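PDB 5IRB: RTX-adhesin from Marinomonas primoryensis, which is a calcium-binding piece of a giant adhesin that binds its Antarctic bacterium to diatoms and ice. Local coordinates for residues V30-V36 against G63-V69; R80-V86 against A98-F104; L256-G260 against A283-A287; T286-V292 against T304-H310. One frame throughout, in Å; residues are numbered along the deposited sequence.

In the fold
The chain is a thin rod of calcium-binding beta domains, and the contacts sample its two ends. Contacts 1 and 2 come first and lie in one beta sandwich, centres about 12 Å apart. Contact 1 joins strands 29-38 and 64-70 of one sheet, and contact 2 the hairpin 81-89/95-106 of the other; Val36 meets Val86. Contacts 3 and 4, centres about 10 Å apart, share Thr286, Ala287 and a calcium ion. Contact 3 brings strand 253-258 to the loop after helix 279-284; contact 4, equivalent to contact 2, is the hairpin 287-295/301-312, beside 253-258 in one sheet. About 95 Å separates the centres of contacts 2 and 4, consistent with an extended, calcium-stiffened string of similar domains.

Contact 1 of 4, residues V30-V36 against G63-V69; sequences VTLTGVV and GTWSVSV
Val30 opens the antiparallel pairing with Val69, its N bonded to Val69 O at 2.8 Å, while its side chain reaches Thr16 of a calcium-binding loop. Thr31, on the other face, lays its CG2 3.7 Å from Ser66 OG. Leu32 returns to the inner face and meets Val69 at about a right angle, CD1 lying 3.8 Å from Val69 CG2; beyond it are Leu48 and Ile50 of the opposing sheet. Thr33 packs its CG2 against Ser66 CB at 3.8 Å, and its OG1 bonds to Asp13.

At Gly34 the backbone itself becomes the partner of the Trp65 ring. Trp65 CG sits between its own backbone N and carbonyl carbon (chi1 54°), which swings the indole back across the neighbouring strand with one face over Gly34. Gly34 CA makes a CH-pi contact 3.8 Å from the centroid of the Trp65 five-membered ring, 28° off its normal. Val35 then puts CG1 3.9 Å from Thr64 CG2 on the outer face. Val36 ends the run with its N on Gly63 O at 2.8 Å, and its CG2 meets the indole near CD1.

Inside the beta sandwich, with Leu10 and Val46 also touching Trp65, the aromatic ring therefore packs on bare main chain: glycine's missing side chain lets a bulky core residue lie flat on its own sheet.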
loop_
_atom_site.group_PDB
_atom_site.type_symbol
_atom_site.label_atom_id
_atom_site.label_comp_id
_atom_site.label_asym_id
_atom_site.label_seq_id
_atom_site.Cartn_x
_atom_site.Cartn_y
_atom_site.Cartn_z
ATOM N N VAL A 30 8.817 33.155 -16.468
ATOM C CA VAL A 30 9.917 33.215 -15.516
ATOM C C VAL A 30 10.760 34.480 -15.777
ATOM O O VAL A 30 10.981 34.849 -16.926
ATOM C CB VAL A 30 10.782 31.942 -15.618
ATOM C CG1 VAL A 30 12.059 32.085 -14.827
ATOM C CG2 VAL A 30 9.975 30.698 -15.141
ATOM N N THR A 31 11.212 35.133 -14.710
ATOM C CA THR A 31 12.065 36.297 -14.812
ATOM C C THR A 31 13.525 35.942 -14.612
ATOM O O THR A 31 13.914 35.440 -13.557
ATOM C CB THR A 31 11.659 37.353 -13.794
ATOM O OG1 THR A 31 10.298 37.714 -14.039
ATOM C CG2 THR A 31 12.544 38.600 -13.935
ATOM N N LEU A 32 14.318 36.164 -15.655
ATOM C CA LEU A 32 15.747 35.955 -15.598
ATOM C C LEU A 32 16.383 37.326 -15.451
ATOM O O LEU A 32 15.851 38.305 -15.956
ATOM C CB LEU A 32 16.232 35.256 -16.864
ATOM C CG LEU A 32 15.614 33.892 -17.174
ATOM C CD1 LEU A 32 16.194 33.309 -18.455
ATOM C CD2 LEU A 32 15.835 32.939 -16.008
ATOM N N THR A 33 17.513 37.399 -14.758
ATOM C CA THR A 33 18.083 38.681 -14.386
ATOM C C THR A 33 19.592 38.563 -14.419
ATOM O O THR A 33 20.131 37.458 -14.387
ATOM C CB THR A 33 17.658 39.160 -12.979
ATOM O OG1 THR A 33 18.303 38.365 -11.984
ATOM C CG2 THR A 33 16.140 39.128 -12.788
ATOM N N GLY A 34 20.271 39.707 -14.483
ATOM C CA GLY A 34 21.704 39.712 -14.349
ATOM C C GLY A 34 22.250 41.115 -14.302
ATOM O O GLY A 34 21.529 42.084 -14.039
ATOM N N VAL A 35 23.545 41.220 -14.568
ATOM C CA VAL A 35 24.248 42.490 -14.487
ATOM C C VAL A 35 25.250 42.568 -15.632
ATOM O O VAL A 35 25.743 41.537 -16.112
ATOM C CB VAL A 35 24.968 42.676 -13.142
ATOM C CG1 VAL A 35 23.973 42.816 -12.015
ATOM C CG2 VAL A 35 25.929 41.526 -12.877
ATOM N N VAL A 36 25.527 43.789 -16.074
ATOM C CA VAL A 36 26.609 44.060 -17.012
ATOM C C VAL A 36 27.615 44.911 -16.243
ATOM O O VAL A 36 27.251 45.915 -15.668
ATOM C CB VAL A 36 26.135 44.803 -18.281
ATOM C CG1 VAL A 36 27.317 45.082 -19.223
ATOM C CG2 VAL A 36 25.017 44.039 -18.994
ATOM N N GLY A 63 23.261 49.070 -14.408
ATOM C CA GLY A 63 23.905 47.884 -14.935
ATOM C C GLY A 63 23.119 46.587 -14.845
ATOM O O GLY A 63 23.530 45.583 -15.432
ATOM N N THR A 64 22.018 46.579 -14.097
ATOM C CA THR A 64 21.207 45.368 -13.998
ATOM C C THR A 64 20.249 45.233 -15.177
ATOM O O THR A 64 20.008 46.185 -15.916
ATOM C CB THR A 64 20.337 45.324 -12.707
ATOM O OG1 THR A 64 19.392 46.402 -12.738
ATOM C CG2 THR A 64 21.186 45.417 -11.447
ATOM N N TRP A 65 19.693 44.038 -15.337
ATOM C CA TRP A 65 18.694 43.797 -16.360
ATOM C C TRP A 65 17.832 42.619 -15.924
ATOM O O TRP A 65 18.219 41.838 -15.060
ATOM C CB TRP A 65 19.319 43.489 -17.719
ATOM C CG TRP A 65 20.312 42.362 -17.697
ATOM C CD1 TRP A 65 21.648 42.454 -17.464
ATOM C CD2 TRP A 65 20.031 40.963 -17.863
ATOM N NE1 TRP A 65 22.221 41.207 -17.512
ATOM C CE2 TRP A 65 21.242 40.272 -17.753
ATOM C CE3 TRP A 65 18.860 40.227 -18.109
ATOM C CZ2 TRP A 65 21.336 38.891 -17.887
ATOM C CZ3 TRP A 65 18.949 38.854 -18.240
ATOM C CH2 TRP A 65 20.177 38.200 -18.130
ATOM N N SER A 66 16.672 42.507 -16.550
ATOM C CA SER A 66 15.667 41.542 -16.160
ATOM C C SER A 66 14.722 41.372 -17.338
ATOM O O SER A 66 14.417 42.340 -18.030
ATOM C CB SER A 66 14.931 41.998 -14.904
ATOM O OG SER A 66 13.533 41.953 -15.110
ATOM N N VAL A 67 14.299 40.138 -17.589
ATOM C CA VAL A 67 13.485 39.825 -18.757
ATOM C C VAL A 67 12.589 38.610 -18.510
ATOM O O VAL A 67 13.003 37.629 -17.906
ATOM C CB VAL A 67 14.355 39.557 -20.024
ATOM C CG1 VAL A 67 15.242 38.335 -19.859
ATOM C CG2 VAL A 67 13.487 39.466 -21.291
ATOM N N SER A 68 11.346 38.732 -18.950
ATOM C CA SER A 68 10.366 37.653 -18.900
ATOM C C SER A 68 10.582 36.613 -20.004
ATOM O O SER A 68 10.662 36.964 -21.195
ATOM C CB SER A 68 8.967 38.241 -19.008
ATOM O OG SER A 68 8.238 37.988 -17.827
ATOM N N VAL A 69 10.686 35.338 -19.616
ATOM C CA VAL A 69 10.830 34.267 -20.603
ATOM C C VAL A 69 9.802 33.151 -20.353
ATOM O O VAL A 69 9.267 33.035 -19.252
ATOM C CB VAL A 69 12.248 33.673 -20.605
ATOM C CG1 VAL A 69 13.275 34.776 -20.748
ATOM C CG2 VAL A 69 12.523 32.867 -19.340
#

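Contact 2 of 4, residues R80-V86 against A98-F104; sequences RIVDASV and ADSTESF. With CA (calcium ion), chain H.
Phe104 lies with one ring face over the main chain of Arg80, its CZ 3.7 Å from Arg80 CA. The torsion behind this overlap places CG between the backbone N and the carbonyl carbon (chi1 58°), so that the ring folds back over the start of the partner strand. The Val82 and Phe104 side chains cross at about a right angle, with Val82 CG2 3.8 Å from Phe104 CE1. Ile81, on the opposite face, meets Thr101 through CG2, 3.7 Å from Thr101 CB. Asp83 and Thr101 run side by side in the same direction, a carboxylate oxygen next to a methyl.

Beneath these side chains is the regular ladder of an antiparallel hairpin, strands 81-89 and 95-106 in one sheet of the first beta sandwich, bonded from Phe104 N on Arg80 O to Ala98 N on Val86 O. Farther out, Ile81 turns its carbonyl O to a calcium ion at 2.4 Å, shared with Asp77, Asp79 and three waters. Asp83 stands in the second shell: its OD2 accepts hydrogen bonds from two of those waters, one at 2.6 Å and the other at 3.1 Å. Arg80 extends away from the hairpin, and its NH1 bonds to the carbonyls of Ser75 and Asp77, beside the metal loop. Leu74 of helix 71-76 packs on both Val82 and Phe104.

The calcium thus ties the loop after helix 71-76 to the first residue of the strand, and Asp83, gripping the metal through water, probably adds negative charge that steadies the ion without touching it.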
loop_
_atom_site.group_PDB
_atom_site.type_symbol
_atom_site.label_atom_id
_atom_site.label_comp_id
_atom_site.label_asym_id
_atom_site.label_seq_id
_atom_site.Cartn_x
_atom_site.Cartn_y
_atom_site.Cartn_z
ATOM N N ARG A 80 19.983 22.626 -21.074
ATOM C CA ARG A 80 19.754 23.319 -19.800
ATOM C C ARG A 80 20.789 24.435 -19.586
ATOM O O ARG A 80 21.333 24.604 -18.496
ATOM C CB ARG A 80 19.752 22.334 -18.616
ATOM C CG ARG A 80 18.434 21.528 -18.446
ATOM C CD ARG A 80 18.332 20.343 -19.390
ATOM N NE ARG A 80 17.200 19.470 -19.051
ATOM C CZ ARG A 80 15.947 19.649 -19.469
ATOM N NH1 ARG A 80 15.637 20.668 -20.265
ATOM N NH2 ARG A 80 14.995 18.807 -19.101
ATOM N N ILE A 81 21.078 25.162 -20.663
ATOM C CA ILE A 81 21.969 26.328 -20.605
ATOM C C ILE A 81 21.323 27.497 -21.315
ATOM O O ILE A 81 20.873 27.361 -22.453
ATOM C CB ILE A 81 23.346 26.066 -21.257
ATOM C CG1 ILE A 81 24.102 24.957 -20.536
ATOM C CG2 ILE A 81 24.204 27.331 -21.252
ATOM C CD1 ILE A 81 25.214 24.397 -21.376
ATOM N N VAL A 82 21.261 28.628 -20.619
ATOM C CA VAL A 82 20.872 29.890 -21.217
ATOM C C VAL A 82 22.120 30.500 -21.890
ATOM O O VAL A 82 23.126 30.711 -21.220
ATOM C CB VAL A 82 20.316 30.858 -20.165
ATOM C CG1 VAL A 82 20.001 32.215 -20.809
ATOM C CG2 VAL A 82 19.080 30.277 -19.479
ATOM N N ASP A 83 22.057 30.779 -23.193
ATOM C CA ASP A 83 23.122 31.541 -23.866
ATOM C C ASP A 83 22.758 33.024 -23.898
ATOM O O ASP A 83 21.647 33.391 -24.286
ATOM C CB ASP A 83 23.374 31.026 -25.294
ATOM C CG ASP A 83 23.692 29.523 -25.347
ATOM O OD1 ASP A 83 24.560 29.036 -24.582
ATOM O OD2 ASP A 83 23.084 28.820 -26.187
ATOM N N ALA A 84 23.705 33.876 -23.522
ATOM C CA ALA A 84 23.421 35.299 -23.451
ATOM C C ALA A 84 24.522 36.121 -24.100
ATOM O O ALA A 84 25.691 35.753 -24.058
ATOM C CB ALA A 84 23.249 35.715 -22.009
ATOM N N SER A 85 24.136 37.226 -24.708
ATOM C CA SER A 85 25.126 38.209 -25.131
ATOM C C SER A 85 24.619 39.636 -24.928
ATOM O O SER A 85 23.408 39.872 -24.770
ATOM C CB SER A 85 25.526 37.962 -26.588
ATOM O OG SER A 85 24.427 38.170 -27.456
ATOM N N VAL A 86 25.555 40.586 -24.873
ATOM C CA VAL A 86 25.183 41.978 -24.668
ATOM C C VAL A 86 26.012 42.898 -25.588
ATOM O O VAL A 86 27.182 42.624 -25.858
ATOM C CB VAL A 86 25.344 42.383 -23.185
ATOM C CG1 VAL A 86 26.792 42.275 -22.740
ATOM C CG2 VAL A 86 24.770 43.791 -22.917
ATOM N N ALA A 98 29.826 41.484 -24.999
ATOM C CA ALA A 98 30.280 40.314 -24.237
ATOM C C ALA A 98 29.288 39.157 -24.355
ATOM O O ALA A 98 28.171 39.360 -24.824
ATOM C CB ALA A 98 30.492 40.679 -22.775
ATOM N N ASP A 99 29.730 37.961 -23.950
ATOM C CA ASP A 99 28.928 36.739 -23.961
ATOM C C ASP A 99 28.833 36.162 -22.561
ATOM O O ASP A 99 29.655 36.458 -21.706
ATOM C CB ASP A 99 29.544 35.640 -24.846
ATOM C CG ASP A 99 29.491 35.956 -26.317
ATOM O OD1 ASP A 99 28.453 36.462 -26.794
ATOM O OD2 ASP A 99 30.492 35.667 -27.006
ATOM N N SER A 100 27.864 35.278 -22.348
ATOM C CA SER A 100 27.810 34.567 -21.086
ATOM C C SER A 100 26.879 33.369 -21.224
ATOM O O SER A 100 26.098 33.278 -22.178
ATOM C CB SER A 100 27.327 35.485 -19.964
ATOM O OG SER A 100 27.484 34.860 -18.705
ATOM N N THR A 101 26.962 32.460 -20.269
ATOM C CA THR A 101 26.033 31.345 -20.221
ATOM C C THR A 101 25.617 31.154 -18.776
ATOM O O THR A 101 26.302 31.622 -17.858
ATOM C CB THR A 101 26.624 30.026 -20.765
ATOM O OG1 THR A 101 27.735 29.646 -19.951
ATOM C CG2 THR A 101 27.074 30.172 -22.232
ATOM N N GLU A 102 24.488 30.456 -18.600
ATOM C CA GLU A 102 23.960 30.087 -17.304
ATOM C C GLU A 102 23.291 28.723 -17.415
ATOM O O GLU A 102 22.321 28.545 -18.147
ATOM C CB GLU A 102 22.954 31.137 -16.812
ATOM C CG GLU A 102 22.503 30.944 -15.365
ATOM C CD GLU A 102 23.644 31.051 -14.386
ATOM O OE1 GLU A 102 24.659 31.685 -14.731
ATOM O OE2 GLU A 102 23.530 30.493 -13.272
ATOM N N SER A 103 23.845 27.756 -16.705
ATOM C CA SER A 103 23.230 26.442 -16.611
ATOM C C SER A 103 22.210 26.398 -15.483
ATOM O O SER A 103 22.243 27.202 -14.546
ATOM C CB SER A 103 24.287 25.365 -16.407
ATOM O OG SER A 103 24.847 25.439 -15.113
ATOM N N PHE A 104 21.264 25.480 -15.608
ATOM C CA PHE A 104 20.220 25.343 -14.608
ATOM C C PHE A 104 19.755 23.900 -14.608
ATOM O O PHE A 104 20.154 23.113 -15.472
ATOM C CB PHE A 104 19.072 26.320 -14.864
ATOM C CG PHE A 104 18.433 26.161 -16.202
ATOM C CD1 PHE A 104 18.997 26.744 -17.330
ATOM C CD2 PHE A 104 17.271 25.428 -16.345
ATOM C CE1 PHE A 104 18.417 26.598 -18.564
ATOM C CE2 PHE A 104 16.685 25.275 -17.576
ATOM C CZ PHE A 104 17.261 25.860 -18.696
HETATM CA CA CA H . 20.519 26.078 -24.407
HETATM O O HOH W 1 22.809 26.354 -25.284
HETATM O O HOH W 2 20.124 28.223 -25.734
HETATM O O HOH W 3 19.924 24.711 -26.455
#

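Contact 3 of 4, residues L256-G260 against A283-A287; sequences LEING and AADTA. With CA (calcium ion), chain L.
Asn259 and Asp285 approach with their CA atoms 5.1 Å apart where the end of strand 253-258 passes the loop that follows helix 279-284. The strand ends in a beta-hairpin turn, Asn259 and Gly260 both with positive phi as in a type I' turn, at one end of a calcium-binding beta sandwich. Asp285 joins the two parts. Its CG stands anti to the backbone N (chi1 -172°), directing the carboxylate at the turn. There OD2 takes the backbone N-H of Asn259 at 3.0 Å on its anti lone pair, in an almost straight bond of 177°.

Both oxygens of the same carboxylate hold a calcium ion, OD1 at 2.2 Å and OD2 at 2.5 Å, and Ala287 adds its carbonyl O two residues later. OD1 also receives a weak bond from Ala287 N, which closes the loop around the metal. Among the side chains, Ile258 crosses Asp285 obliquely with CG2 near its CB. Ala284 presses its methyl on the Asn259 amide, about equally far from CG, OD1 and ND2, while Asn259 ND2 is itself hydrogen-bonded to Asp281 OD1 in helix 279-284. The strand thus reaches the metal in two ways, through the aspartate and through a water: this calcium-bound water donates a hydrogen bond to Glu257 O at 2.8 Å.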
loop_
_atom_site.group_PDB
_atom_site.type_symbol
_atom_site.label_atom_id
_atom_site.label_comp_id
_atom_site.label_asym_id
_atom_site.label_seq_id
_atom_site.Cartn_x
_atom_site.Cartn_y
_atom_site.Cartn_z
ATOM N N LEU A 256 -18.031 -37.432 22.165
ATOM C CA LEU A 256 -19.289 -38.021 22.626
ATOM C C LEU A 256 -19.474 -37.787 24.117
ATOM O O LEU A 256 -18.566 -38.078 24.891
ATOM C CB LEU A 256 -19.304 -39.538 22.378
ATOM C CG LEU A 256 -19.512 -40.150 20.998
ATOM C CD1 LEU A 256 -18.380 -39.816 20.083
ATOM C CD2 LEU A 256 -19.625 -41.668 21.144
ATOM N N GLU A 257 -20.622 -37.247 24.521
ATOM C CA GLU A 257 -20.952 -37.146 25.943
ATOM C C GLU A 257 -22.074 -38.136 26.276
ATOM O O GLU A 257 -23.203 -38.032 25.785
ATOM C CB GLU A 257 -21.285 -35.709 26.336
ATOM C CG GLU A 257 -20.034 -34.815 26.220
ATOM C CD GLU A 257 -20.322 -33.353 25.903
ATOM O OE1 GLU A 257 -21.499 -33.001 25.652
ATOM O OE2 GLU A 257 -19.353 -32.550 25.893
ATOM N N ILE A 258 -21.707 -39.135 27.071
ATOM C CA ILE A 258 -22.586 -40.231 27.444
ATOM C C ILE A 258 -22.623 -40.391 28.945
ATOM O O ILE A 258 -21.581 -40.570 29.575
ATOM C CB ILE A 258 -22.117 -41.556 26.823
ATOM C CG1 ILE A 258 -21.879 -41.385 25.321
ATOM C CG2 ILE A 258 -23.137 -42.681 27.119
ATOM C CD1 ILE A 258 -21.303 -42.599 24.641
ATOM N N ASN A 259 -23.820 -40.299 29.510
ATOM C CA ASN A 259 -24.007 -40.417 30.944
ATOM C C ASN A 259 -23.097 -39.480 31.750
ATOM O O ASN A 259 -22.567 -39.851 32.804
ATOM C CB ASN A 259 -23.792 -41.874 31.368
ATOM C CG ASN A 259 -24.300 -42.148 32.762
ATOM O OD1 ASN A 259 -25.227 -41.489 33.230
ATOM N ND2 ASN A 259 -23.692 -43.114 33.438
ATOM N N GLY A 260 -22.954 -38.245 31.276
ATOM C CA GLY A 260 -22.094 -37.296 31.954
ATOM C C GLY A 260 -20.606 -37.497 31.705
ATOM O O GLY A 260 -19.790 -36.734 32.217
ATOM N N ALA A 283 -25.636 -48.041 29.394
ATOM C CA ALA A 283 -26.790 -48.536 30.152
ATOM C C ALA A 283 -27.617 -47.431 30.805
ATOM O O ALA A 283 -28.823 -47.566 30.960
ATOM C CB ALA A 283 -26.335 -49.531 31.216
ATOM N N ALA A 284 -26.979 -46.326 31.166
ATOM C CA ALA A 284 -27.680 -45.275 31.897
ATOM C C ALA A 284 -28.202 -44.203 30.956
ATOM O O ALA A 284 -29.121 -43.455 31.288
ATOM C CB ALA A 284 -26.773 -44.661 32.940
ATOM N N ASP A 285 -27.626 -44.148 29.769
ATOM C CA ASP A 285 -27.900 -43.052 28.855
ATOM C C ASP A 285 -28.225 -43.597 27.468
ATOM O O ASP A 285 -27.329 -43.905 26.682
ATOM C CB ASP A 285 -26.722 -42.077 28.791
ATOM C CG ASP A 285 -27.062 -40.840 27.996
ATOM O OD1 ASP A 285 -28.215 -40.819 27.519
ATOM O OD2 ASP A 285 -26.216 -39.932 27.817
ATOM N N THR A 286 -29.516 -43.632 27.153
ATOM C CA THR A 286 -30.003 -44.305 25.950
ATOM C C THR A 286 -30.020 -43.466 24.661
ATOM O O THR A 286 -30.517 -43.929 23.627
ATOM C CB THR A 286 -31.413 -44.841 26.196
ATOM O OG1 THR A 286 -32.254 -43.772 26.633
ATOM C CG2 THR A 286 -31.392 -45.921 27.284
ATOM N N ALA A 287 -29.494 -42.240 24.712
ATOM C CA ALA A 287 -29.416 -41.394 23.514
ATOM C C ALA A 287 -28.290 -40.374 23.648
ATOM O O ALA A 287 -28.113 -39.820 24.713
ATOM C CB ALA A 287 -30.730 -40.692 23.263
HETATM CA CA CA L . -28.100 -38.731 26.723
HETATM O O HOH W 4 -25.866 -37.676 26.644
#

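Contact 4 of 4, residues T286-V292 against T304-H310; sequences TAFDAVV and TTGSSTH. With CA (calcium ion), chain L; CA (calcium ion), chain E.
Phe288 and His310 cross at about a right angle, His310 CE1 meeting the edge of the phenyl ring 4.1 Å from Phe288 CE2. Each ring also has a residue of the partner segment over one face. Ser308 CB rests on Phe288, 4.3 Å from the ring centroid and 17° off its normal, and Thr286 CA lies over His310. The two rings owe this to the same torsion: in both, CG stands between the backbone N and the carbonyl carbon (chi1 62°), which folds the ring across to the neighbouring strand. His310 is further held by NE2, bonded to Leu282 O in helix 279-284.

These residues belong to a beta hairpin whose inner face, with Leu256, Ile258 and Val219, helps fill the core of the last beta sandwich of the chain. Main-chain hydrogen bonds run from His310 N on Thr286 O to Thr304 N on Val292 O.

On the outer face Ala287 CB touches Thr309 CG2 at 3.7 Å. Next along, Asp289 leans to Ser307, whose OG donates to Asp289 OD1 over a distance so short (2.5 Å) that its exact length is doubtful. The Asp289 side chain also crosses that of Thr305 obliquely, with Thr305 CG2 3.8 Å from Asp289 CG. Val291 sets CG2 beside Thr305 OG1. Two calcium ions flank the open end: the ion held by Ala287 O, and a second that Thr309 O, with Asp226 and four waters, binds at 2.3 Å. One of those waters also bonds to Ser308 OG, and another accepts from Thr309 N at 3.1 Å.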
loop_
_atom_site.group_PDB
_atom_site.type_symbol
_atom_site.label_atom_id
_atom_site.label_comp_id
_atom_site.label_asym_id
_atom_site.label_seq_id
_atom_site.Cartn_x
_atom_site.Cartn_y
_atom_site.Cartn_z
ATOM N N THR A 286 -29.516 -43.632 27.153
ATOM C CA THR A 286 -30.003 -44.305 25.950
ATOM C C THR A 286 -30.020 -43.466 24.661
ATOM O O THR A 286 -30.517 -43.929 23.627
ATOM C CB THR A 286 -31.413 -44.841 26.196
ATOM O OG1 THR A 286 -32.254 -43.772 26.633
ATOM C CG2 THR A 286 -31.392 -45.921 27.284
ATOM N N ALA A 287 -29.494 -42.240 24.712
ATOM C CA ALA A 287 -29.416 -41.394 23.514
ATOM C C ALA A 287 -28.290 -40.374 23.648
ATOM O O ALA A 287 -28.113 -39.820 24.713
ATOM C CB ALA A 287 -30.730 -40.692 23.263
ATOM N N PHE A 288 -27.503 -40.154 22.599
ATOM C CA PHE A 288 -26.400 -39.202 22.714
ATOM C C PHE A 288 -25.972 -38.698 21.351
ATOM O O PHE A 288 -26.333 -39.272 20.318
ATOM C CB PHE A 288 -25.224 -39.842 23.455
ATOM C CG PHE A 288 -24.648 -41.029 22.752
ATOM C CD1 PHE A 288 -23.764 -40.875 21.699
ATOM C CD2 PHE A 288 -25.054 -42.311 23.101
ATOM C CE1 PHE A 288 -23.254 -41.975 21.035
ATOM C CE2 PHE A 288 -24.552 -43.416 22.445
ATOM C CZ PHE A 288 -23.663 -43.265 21.412
ATOM N N ASP A 289 -25.205 -37.614 21.354
ATOM C CA ASP A 289 -24.715 -37.021 20.128
ATOM C C ASP A 289 -23.242 -37.329 19.931
ATOM O O ASP A 289 -22.473 -37.432 20.897
ATOM C CB ASP A 289 -24.897 -35.496 20.150
ATOM C CG ASP A 289 -26.335 -35.092 19.941
ATOM O OD1 ASP A 289 -27.110 -35.921 19.424
ATOM O OD2 ASP A 289 -26.696 -33.956 20.300
ATOM N N ALA A 290 -22.844 -37.458 18.675
ATOM C CA ALA A 290 -21.440 -37.478 18.352
ATOM C C ALA A 290 -21.164 -36.145 17.652
ATOM O O ALA A 290 -21.859 -35.787 16.690
ATOM C CB ALA A 290 -21.090 -38.679 17.462
ATOM N N VAL A 291 -20.177 -35.404 18.147
ATOM C CA VAL A 291 -19.869 -34.079 17.595
ATOM C C VAL A 291 -18.468 -34.027 16.997
ATOM O O VAL A 291 -17.493 -34.340 17.672
ATOM C CB VAL A 291 -20.008 -32.972 18.646
ATOM C CG1 VAL A 291 -19.718 -31.577 18.025
ATOM C CG2 VAL A 291 -21.397 -32.993 19.232
ATOM N N VAL A 292 -18.378 -33.694 15.715
ATOM C CA VAL A 292 -17.076 -33.566 15.053
ATOM C C VAL A 292 -16.706 -32.085 14.896
ATOM O O VAL A 292 -17.519 -31.271 14.455
ATOM C CB VAL A 292 -17.057 -34.278 13.702
ATOM C CG1 VAL A 292 -15.756 -33.981 12.927
ATOM C CG2 VAL A 292 -17.239 -35.801 13.932
ATOM N N THR A 304 -20.037 -30.548 13.491
ATOM C CA THR A 304 -21.000 -31.355 12.774
ATOM C C THR A 304 -21.543 -32.411 13.758
ATOM O O THR A 304 -20.771 -33.086 14.460
ATOM C CB THR A 304 -20.378 -32.068 11.550
ATOM O OG1 THR A 304 -19.783 -31.116 10.671
ATOM C CG2 THR A 304 -21.436 -32.862 10.786
ATOM N N THR A 305 -22.863 -32.543 13.812
ATOM C CA THR A 305 -23.473 -33.385 14.832
ATOM C C THR A 305 -24.254 -34.551 14.212
ATOM O O THR A 305 -25.032 -34.363 13.273
ATOM C CB THR A 305 -24.373 -32.543 15.759
ATOM O OG1 THR A 305 -23.558 -31.598 16.465
ATOM C CG2 THR A 305 -25.103 -33.412 16.774
ATOM N N GLY A 306 -24.024 -35.749 14.751
ATOM C CA GLY A 306 -24.862 -36.913 14.484
ATOM C C GLY A 306 -25.448 -37.430 15.794
ATOM O O GLY A 306 -24.799 -37.407 16.843
ATOM N N SER A 307 -26.695 -37.883 15.736
ATOM C CA SER A 307 -27.438 -38.209 16.941
ATOM C C SER A 307 -27.748 -39.709 16.967
ATOM O O SER A 307 -27.932 -40.310 15.914
ATOM C CB SER A 307 -28.715 -37.370 17.008
ATOM O OG SER A 307 -28.405 -36.008 17.315
ATOM N N SER A 308 -27.758 -40.314 18.155
ATOM C CA SER A 308 -27.902 -41.760 18.282
ATOM C C SER A 308 -28.865 -42.085 19.397
ATOM O O SER A 308 -28.938 -41.359 20.382
ATOM C CB SER A 308 -26.567 -42.450 18.568
ATOM O OG SER A 308 -26.742 -43.856 18.700
ATOM N N THR A 309 -29.588 -43.190 19.229
ATOM C CA THR A 309 -30.445 -43.744 20.252
ATOM C C THR A 309 -30.238 -45.248 20.315
ATOM O O THR A 309 -29.974 -45.885 19.301
ATOM C CB THR A 309 -31.939 -43.478 19.967
ATOM O OG1 THR A 309 -32.253 -43.928 18.642
ATOM C CG2 THR A 309 -32.259 -41.982 20.092
ATOM N N HIS A 310 -30.347 -45.814 21.504
ATOM C CA HIS A 310 -30.371 -47.269 21.637
ATOM C C HIS A 310 -31.257 -47.649 22.807
ATOM O O HIS A 310 -31.690 -46.784 23.562
ATOM C CB HIS A 310 -28.955 -47.830 21.819
ATOM C CG HIS A 310 -28.274 -47.356 23.051
ATOM N ND1 HIS A 310 -27.586 -46.154 23.122
ATOM C CD2 HIS A 310 -28.167 -47.899 24.301
ATOM C CE1 HIS A 310 -27.085 -45.995 24.313
ATOM N NE2 HIS A 310 -27.432 -47.036 25.066
HETATM CA CA CA L . -28.100 -38.731 26.723
HETATM CA CA CA E . -29.274 -46.893 17.357
HETATM O O HOH W 5 -17.369 -30.594 11.710
HETATM O O HOH W 6 -26.931 -45.941 17.401
HETATM O O HOH W 7 -29.140 -44.519 16.518
HETATM O O HOH W 8 -31.553 -46.059 16.858
HETATM O O HOH W 9 -28.913 -47.681 14.966
HETATM O O HOH W 4 -25.866 -37.676 26.644
#